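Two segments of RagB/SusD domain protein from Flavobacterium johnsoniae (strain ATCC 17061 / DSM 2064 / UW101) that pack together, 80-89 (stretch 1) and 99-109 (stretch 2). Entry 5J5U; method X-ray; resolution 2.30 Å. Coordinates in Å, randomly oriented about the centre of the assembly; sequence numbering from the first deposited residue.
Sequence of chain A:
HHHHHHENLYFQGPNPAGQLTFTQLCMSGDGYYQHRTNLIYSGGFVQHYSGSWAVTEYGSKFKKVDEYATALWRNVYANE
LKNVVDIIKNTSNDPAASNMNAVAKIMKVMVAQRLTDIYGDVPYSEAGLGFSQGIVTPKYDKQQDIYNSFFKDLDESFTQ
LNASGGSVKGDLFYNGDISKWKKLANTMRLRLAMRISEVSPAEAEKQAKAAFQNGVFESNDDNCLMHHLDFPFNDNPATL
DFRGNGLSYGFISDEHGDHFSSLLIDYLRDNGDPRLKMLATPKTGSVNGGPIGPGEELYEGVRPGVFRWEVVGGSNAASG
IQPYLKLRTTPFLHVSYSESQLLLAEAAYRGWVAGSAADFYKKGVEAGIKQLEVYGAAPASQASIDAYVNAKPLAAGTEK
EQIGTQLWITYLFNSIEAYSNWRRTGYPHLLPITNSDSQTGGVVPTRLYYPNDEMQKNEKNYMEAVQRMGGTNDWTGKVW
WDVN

Stretch 1, residues 80-89: ELKNVVDIIK
Stretch 2 (99-109) NMNAVAKIMKV

Both stretches are helical, and both helices extend beyond the residues described. They run nearly antiparallel, with 154° between their N-to-C directions and a signed crossing angle of -154°. The axes approach to 8.6 Å. The closest CA atoms across the stretches are those of Ile 88 and Asn 101, 5.2 Å apart. Stretch 2 has regular i to i+4 backbone bonds, from Val 103 N to Asn 99 O (3.1 Å) onward. Stretch 1 is kinked near Lys 82 and Asn 83, then keeps the same pattern from Val 84 N to Glu 80 O (3.3 Å). The contact buries 443 Å² in total and is mainly apolar.

Leu 81 (chi1 t, chi2 p) points sideways, but its end comes nearer. Its CD1 lies 4.1 Å from Lys 108 CD, a contact with the aliphatic part of the lysine. Lys 82 and Asn 83 are out of reach.

Val 84 (chi1 p) points toward stretch 2. Its CG2 lies 3.2 Å from the backbone Ala 104 O and 3.7 Å from Met 107 CB. Its CG1 is 4.0 Å from Lys 108 CB. Met 107 is m at all three chi angles.

Val 85 (chi1 t) points away at CB, yet its CG2 is 4.1 Å from Lys 108 CD. Lys 108 (chi1 t, chi2 142°, chi3 91°, chi4 p) sits as a knob among Leu 81, Val 84, Val 85 and Ile 88. Its methylenes supply the apolar surface, while NZ is hydrogen-bonded elsewhere in the structure.

Asp 86 faces no residue of stretch 2. Its OD1 forms a salt bridge with Lys 89 NZ at 3.4 Å; the hydrogen bond within it is weak.

Ile 87 (m, t) points toward stretch 2. Its CG2 lies 3.5 Å from Ala 104 CB and 4.2 Å from Met 100 CG. Met 100 is t, p, p.

Ile 88 (m, t) has the largest covered area, 104 Å². It is a knob among Asn 101, Ala 104, Lys 105 and Lys 108. Its CG1 lies 3.6 Å from Ala 104 CB. Ala 104 points its CB toward stretch 1. Ile 88 CD1 reaches Lys 105 CG at 3.5 Å and Lys 108 CE at 3.6 Å. Ile 88 O lies 3.1 Å from Asn 101 ND2. Asn 101 has chi1 t, and its OD1 accepts a weak hydrogen bond from Lys 105 NZ at 3.1 Å. Lys 89 points away from stretch 2.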

ATOM      1  N   GLU A  80      -6.540  -1.737 -16.656  1.00 23.43           N
ATOM      2  CA  GLU A  80      -7.026  -0.606 -15.851  1.00 27.63           C
ATOM      3  C   GLU A  80      -6.905   0.768 -16.509  1.00 24.38           C
ATOM      4  O   GLU A  80      -7.906   1.457 -16.668  1.00 22.91           O
ATOM      5  CB  GLU A  80      -6.310  -0.590 -14.493  1.00 22.15           C
ATOM      6  CG  GLU A  80      -6.562  -1.862 -13.677  1.00 25.50           C
ATOM      7  CD  GLU A  80      -5.718  -1.959 -12.413  1.00 25.79           C
ATOM      8  OE1 GLU A  80      -5.149  -0.934 -11.964  1.00 24.40           O
ATOM      9  OE2 GLU A  80      -5.617  -3.082 -11.871  1.00 20.50           O
ATOM     10  N   LEU A  81      -5.694   1.146 -16.916  1.00 22.12           N
ATOM     11  CA  LEU A  81      -5.429   2.518 -17.335  1.00 24.38           C
ATOM     12  C   LEU A  81      -6.303   2.935 -18.512  1.00 32.13           C
ATOM     13  O   LEU A  81      -6.852   4.040 -18.532  1.00 33.73           O
ATOM     14  CB  LEU A  81      -3.964   2.683 -17.684  1.00 20.33           C
ATOM     15  CG  LEU A  81      -3.545   4.121 -17.932  1.00 25.91           C
ATOM     16  CD1 LEU A  81      -3.641   4.962 -16.663  1.00 14.55           C
ATOM     17  CD2 LEU A  81      -2.125   4.089 -18.455  1.00 29.52           C
ATOM     18  N   LYS A  82      -6.472   2.020 -19.458  1.00 29.42           N
ATOM     19  CA  LYS A  82      -7.248   2.278 -20.661  1.00 30.52           C
ATOM     20  C   LYS A  82      -8.725   2.560 -20.388  1.00 36.46           C
ATOM     21  O   LYS A  82      -9.316   3.465 -20.978  1.00 38.66           O
ATOM     22  CB  LYS A  82      -7.106   1.085 -21.598  1.00 35.96           C
ATOM     23  CG  LYS A  82      -8.323   0.798 -22.451  1.00 43.38           C
ATOM     24  CD  LYS A  82      -8.125  -0.502 -23.221  1.00 46.16           C
ATOM     25  CE  LYS A  82      -7.735  -1.645 -22.284  1.00 47.94           C
ATOM     26  NZ  LYS A  82      -8.686  -1.838 -21.150  1.00 45.60           N
ATOM     27  N   ASN A  83      -9.310   1.827 -19.451  1.00 33.64           N
ATOM     28  CA  ASN A  83     -10.713   2.032 -19.140  1.00 33.14           C
ATOM     29  C   ASN A  83     -10.944   3.391 -18.535  1.00 33.29           C
ATOM     30  O   ASN A  83     -11.904   4.095 -18.883  1.00 30.59           O
ATOM     31  CB  ASN A  83     -11.223   0.961 -18.184  1.00 35.23           C
ATOM     32  CG  ASN A  83     -11.775  -0.227 -18.908  1.00 41.27           C
ATOM     33  OD1 ASN A  83     -12.862  -0.164 -19.480  1.00 40.70           O
ATOM     34  ND2 ASN A  83     -11.014  -1.314 -18.929  1.00 40.54           N
ATOM     35  N   VAL A  84     -10.061   3.756 -17.616  1.00 26.96           N
ATOM     36  CA  VAL A  84     -10.265   4.967 -16.857  1.00 27.15           C
ATOM     37  C   VAL A  84      -9.957   6.180 -17.758  1.00 29.91           C
ATOM     38  O   VAL A  84     -10.584   7.251 -17.622  1.00 28.69           O
ATOM     39  CB  VAL A  84      -9.438   4.932 -15.567  1.00 26.49           C
ATOM     40  CG1 VAL A  84      -7.961   5.138 -15.858  1.00 28.84           C
ATOM     41  CG2 VAL A  84      -9.968   5.953 -14.592  1.00 26.23           C
ATOM     42  N   VAL A  85      -9.036   5.997 -18.715  1.00 28.71           N
ATOM     43  CA  VAL A  85      -8.827   7.000 -19.759  1.00 30.06           C
ATOM     44  C   VAL A  85     -10.095   7.183 -20.621  1.00 26.99           C
ATOM     45  O   VAL A  85     -10.530   8.314 -20.874  1.00 21.35           O
ATOM     46  CB  VAL A  85      -7.640   6.646 -20.657  1.00 32.30           C
ATOM     47  CG1 VAL A  85      -7.652   7.506 -21.923  1.00 24.50           C
ATOM     48  CG2 VAL A  85      -6.349   6.897 -19.896  1.00 26.76           C
ATOM     49  N   ASP A  86     -10.702   6.075 -21.039  1.00 27.90           N
ATOM     50  CA  ASP A  86     -11.950   6.144 -21.818  1.00 34.97           C
ATOM     51  C   ASP A  86     -13.103   6.806 -21.052  1.00 33.16           C
ATOM     52  O   ASP A  86     -13.888   7.560 -21.645  1.00 34.43           O
ATOM     53  CB  ASP A  86     -12.388   4.754 -22.266  1.00 35.01           C
ATOM     54  CG  ASP A  86     -11.664   4.296 -23.504  1.00 46.74           C
ATOM     55  OD1 ASP A  86     -11.215   5.171 -24.292  1.00 41.60           O
ATOM     56  OD2 ASP A  86     -11.526   3.059 -23.678  1.00 47.67           O
ATOM     57  N   ILE A  87     -13.199   6.555 -19.744  1.00 30.59           N
ATOM     58  CA  ILE A  87     -14.216   7.242 -18.955  1.00 24.76           C
ATOM     59  C   ILE A  87     -13.947   8.736 -18.985  1.00 30.43           C
ATOM     60  O   ILE A  87     -14.844   9.518 -19.288  1.00 33.17           O
ATOM     61  CB  ILE A  87     -14.274   6.783 -17.503  1.00 25.80           C
ATOM     62  CG1 ILE A  87     -14.626   5.304 -17.409  1.00 27.85           C
ATOM     63  CG2 ILE A  87     -15.339   7.562 -16.760  1.00 23.55           C
ATOM     64  CD1 ILE A  87     -14.435   4.734 -16.014  1.00 25.93           C
ATOM     65  N   ILE A  88     -12.711   9.136 -18.701  1.00 25.57           N
ATOM     66  CA  ILE A  88     -12.404  10.567 -18.690  1.00 26.18           C
ATOM     67  C   ILE A  88     -12.725  11.198 -20.048  1.00 35.07           C
ATOM     68  O   ILE A  88     -13.283  12.304 -20.113  1.00 35.59           O
ATOM     69  CB  ILE A  88     -10.932  10.820 -18.314  1.00 30.38           C
ATOM     70  CG1 ILE A  88     -10.687  10.342 -16.881  1.00 26.80           C
ATOM     71  CG2 ILE A  88     -10.577  12.294 -18.428  1.00 24.99           C
ATOM     72  CD1 ILE A  88      -9.259  10.438 -16.424  1.00 25.78           C
ATOM     73  N   LYS A  89     -12.453  10.467 -21.125  1.00 29.89           N
ATOM     74  CA  LYS A  89     -12.631  11.014 -22.462  1.00 31.12           C
ATOM     75  C   LYS A  89     -14.108  11.183 -22.810  1.00 40.38           C
ATOM     76  O   LYS A  89     -14.484  12.113 -23.530  1.00 31.98           O
ATOM     77  CB  LYS A  89     -11.990  10.117 -23.516  1.00 27.33           C
ATOM     78  CG  LYS A  89     -12.357  10.488 -24.964  1.00 36.91           C
ATOM     79  CD  LYS A  89     -11.601   9.640 -25.975  1.00 42.68           C
ATOM     80  CE  LYS A  89     -12.330   8.333 -26.184  1.00 60.36           C
ATOM     81  NZ  LYS A  89     -11.534   7.352 -26.945  1.00 55.47           N
ATOM     82  N   ASN A  99     -19.191  15.256 -12.551  1.00 34.23           N
ATOM     83  CA  ASN A  99     -18.879  14.503 -11.346  1.00 39.33           C
ATOM     84  C   ASN A  99     -18.263  13.147 -11.648  1.00 34.94           C
ATOM     85  O   ASN A  99     -17.409  12.670 -10.898  1.00 29.97           O
ATOM     86  CB  ASN A  99     -20.124  14.324 -10.484  1.00 32.86           C
ATOM     87  CG  ASN A  99     -20.410  15.541  -9.631  1.00 37.25           C
ATOM     88  OD1 ASN A  99     -19.538  16.393  -9.421  1.00 33.65           O
ATOM     89  ND2 ASN A  99     -21.637  15.632  -9.129  1.00 40.14           N
ATOM     90  N   MET A 100     -18.678  12.535 -12.754  1.00 34.35           N
ATOM     91  CA  MET A 100     -18.086  11.262 -13.135  1.00 31.64           C
ATOM     92  C   MET A 100     -16.679  11.523 -13.645  1.00 34.00           C
ATOM     93  O   MET A 100     -15.740  10.812 -13.288  1.00 28.52           O
ATOM     94  CB  MET A 100     -18.906  10.547 -14.195  1.00 30.85           C
ATOM     95  CG  MET A 100     -18.444   9.125 -14.430  1.00 38.17           C
ATOM     96  SD  MET A 100     -19.248   7.919 -13.349  1.00 36.36           S
ATOM     97  CE  MET A 100     -20.925   8.015 -13.993  1.00 40.28           C
ATOM     98  N   ASN A 101     -16.553  12.561 -14.468  1.00 30.55           N
ATOM     99  CA  ASN A 101     -15.276  12.955 -15.034  1.00 32.56           C
ATOM    100  C   ASN A 101     -14.239  13.170 -13.937  1.00 27.84           C
ATOM    101  O   ASN A 101     -13.087  12.776 -14.071  1.00 29.01           O
ATOM    102  CB  ASN A 101     -15.442  14.219 -15.878  1.00 32.49           C
ATOM    103  CG  ASN A 101     -14.154  14.670 -16.523  1.00 30.75           C
ATOM    104  OD1 ASN A 101     -13.445  15.516 -15.981  1.00 30.43           O
ATOM    105  ND2 ASN A 101     -13.851  14.122 -17.698  1.00 22.13           N
ATOM    106  N   ALA A 102     -14.662  13.797 -12.854  1.00 25.01           N
ATOM    107  CA  ALA A 102     -13.772  14.026 -11.732  1.00 29.99           C
ATOM    108  C   ALA A 102     -13.426  12.690 -11.054  1.00 31.93           C
ATOM    109  O   ALA A 102     -12.245  12.408 -10.775  1.00 27.56           O
ATOM    110  CB  ALA A 102     -14.401  14.998 -10.740  1.00 25.53           C
ATOM    111  N   VAL A 103     -14.446  11.861 -10.820  1.00 26.07           N
ATOM    112  CA  VAL A 103     -14.236  10.584 -10.146  1.00 29.77           C
ATOM    113  C   VAL A 103     -13.218   9.738 -10.934  1.00 26.87           C
ATOM    114  O   VAL A 103     -12.212   9.269 -10.386  1.00 20.69           O
ATOM    115  CB  VAL A 103     -15.574   9.819  -9.960  1.00 25.14           C
ATOM    116  CG1 VAL A 103     -15.326   8.353  -9.668  1.00 28.12           C
ATOM    117  CG2 VAL A 103     -16.395  10.446  -8.832  1.00 21.00           C
ATOM    118  N   ALA A 104     -13.467   9.593 -12.230  1.00 21.41           N
ATOM    119  CA  ALA A 104     -12.563   8.883 -13.091  1.00 22.69           C
ATOM    120  C   ALA A 104     -11.150   9.438 -12.955  1.00 23.69           C
ATOM    121  O   ALA A 104     -10.199   8.670 -12.856  1.00 23.16           O
ATOM    122  CB  ALA A 104     -13.033   8.955 -14.522  1.00 27.69           C
ATOM    123  N   LYS A 105     -11.010  10.760 -12.922  1.00 24.22           N
ATOM    124  CA  LYS A 105      -9.668  11.357 -12.838  1.00 20.71           C
ATOM    125  C   LYS A 105      -8.981  10.969 -11.525  1.00 25.67           C
ATOM    126  O   LYS A 105      -7.778  10.622 -11.516  1.00 19.68           O
ATOM    127  CB  LYS A 105      -9.723  12.884 -12.986  1.00 22.93           C
ATOM    128  CG  LYS A 105      -9.596  13.349 -14.442  1.00 33.21           C
ATOM    129  CD  LYS A 105      -9.711  14.860 -14.588  1.00 32.61           C
ATOM    130  CE  LYS A 105     -10.972  15.369 -13.919  1.00 34.24           C
ATOM    131  NZ  LYS A 105     -11.238  16.787 -14.225  1.00 33.72           N
ATOM    132  N   ILE A 106      -9.753  10.992 -10.431  1.00 20.04           N
ATOM    133  CA  ILE A 106      -9.242  10.554  -9.136  1.00 18.09           C
ATOM    134  C   ILE A 106      -8.844   9.081  -9.259  1.00 22.33           C
ATOM    135  O   ILE A 106      -7.737   8.695  -8.872  1.00 22.58           O
ATOM    136  CB  ILE A 106     -10.278  10.772  -8.007  1.00 22.16           C
ATOM    137  CG1 ILE A 106     -10.557  12.263  -7.846  1.00 20.19           C
ATOM    138  CG2 ILE A 106      -9.765  10.276  -6.678  1.00 15.39           C
ATOM    139  CD1 ILE A 106     -11.699  12.555  -6.932  1.00 23.09           C
ATOM    140  N   MET A 107      -9.717   8.283  -9.879  1.00 21.68           N
ATOM    141  CA  MET A 107      -9.396   6.883 -10.086  1.00 22.81           C
ATOM    142  C   MET A 107      -8.049   6.795 -10.792  1.00 23.63           C
ATOM    143  O   MET A 107      -7.187   6.010 -10.382  1.00 25.36           O
ATOM    144  CB  MET A 107     -10.471   6.167 -10.911  1.00 17.38           C
ATOM    145  CG  MET A 107     -11.730   5.828 -10.150  1.00 27.61           C
ATOM    146  SD  MET A 107     -11.491   4.657  -8.808  1.00 30.88           S
ATOM    147  CE  MET A 107     -10.970   3.174  -9.654  1.00 24.70           C
ATOM    148  N   LYS A 108      -7.856   7.636 -11.814  1.00 22.00           N
ATOM    149  CA  LYS A 108      -6.706   7.461 -12.684  1.00 23.58           C
ATOM    150  C   LYS A 108      -5.432   7.685 -11.892  1.00 21.70           C
ATOM    151  O   LYS A 108      -4.415   7.027 -12.150  1.00 14.86           O
ATOM    152  CB  LYS A 108      -6.765   8.379 -13.899  1.00 20.05           C
ATOM    153  CG  LYS A 108      -5.457   8.398 -14.692  1.00 25.30           C
ATOM    154  CD  LYS A 108      -5.685   8.465 -16.190  1.00 31.30           C
ATOM    155  CE  LYS A 108      -5.731   9.885 -16.696  1.00 32.47           C
ATOM    156  NZ  LYS A 108      -4.644  10.733 -16.155  1.00 25.36           N
ATOM    157  N   VAL A 109      -5.505   8.548 -10.876  1.00 21.19           N
ATOM    158  CA  VAL A 109      -4.314   8.785 -10.066  1.00 20.38           C
ATOM    159  C   VAL A 109      -4.028   7.520  -9.241  1.00 19.66           C
ATOM    160  O   VAL A 109      -2.907   7.028  -9.224  1.00 21.15           O
ATOM    161  CB  VAL A 109      -4.463  10.041  -9.169  1.00 23.84           C
ATOM    162  CG1 VAL A 109      -3.259  10.188  -8.244  1.00 16.80           C
ATOM    163  CG2 VAL A 109      -4.630  11.299 -10.037  1.00 18.09           C
TER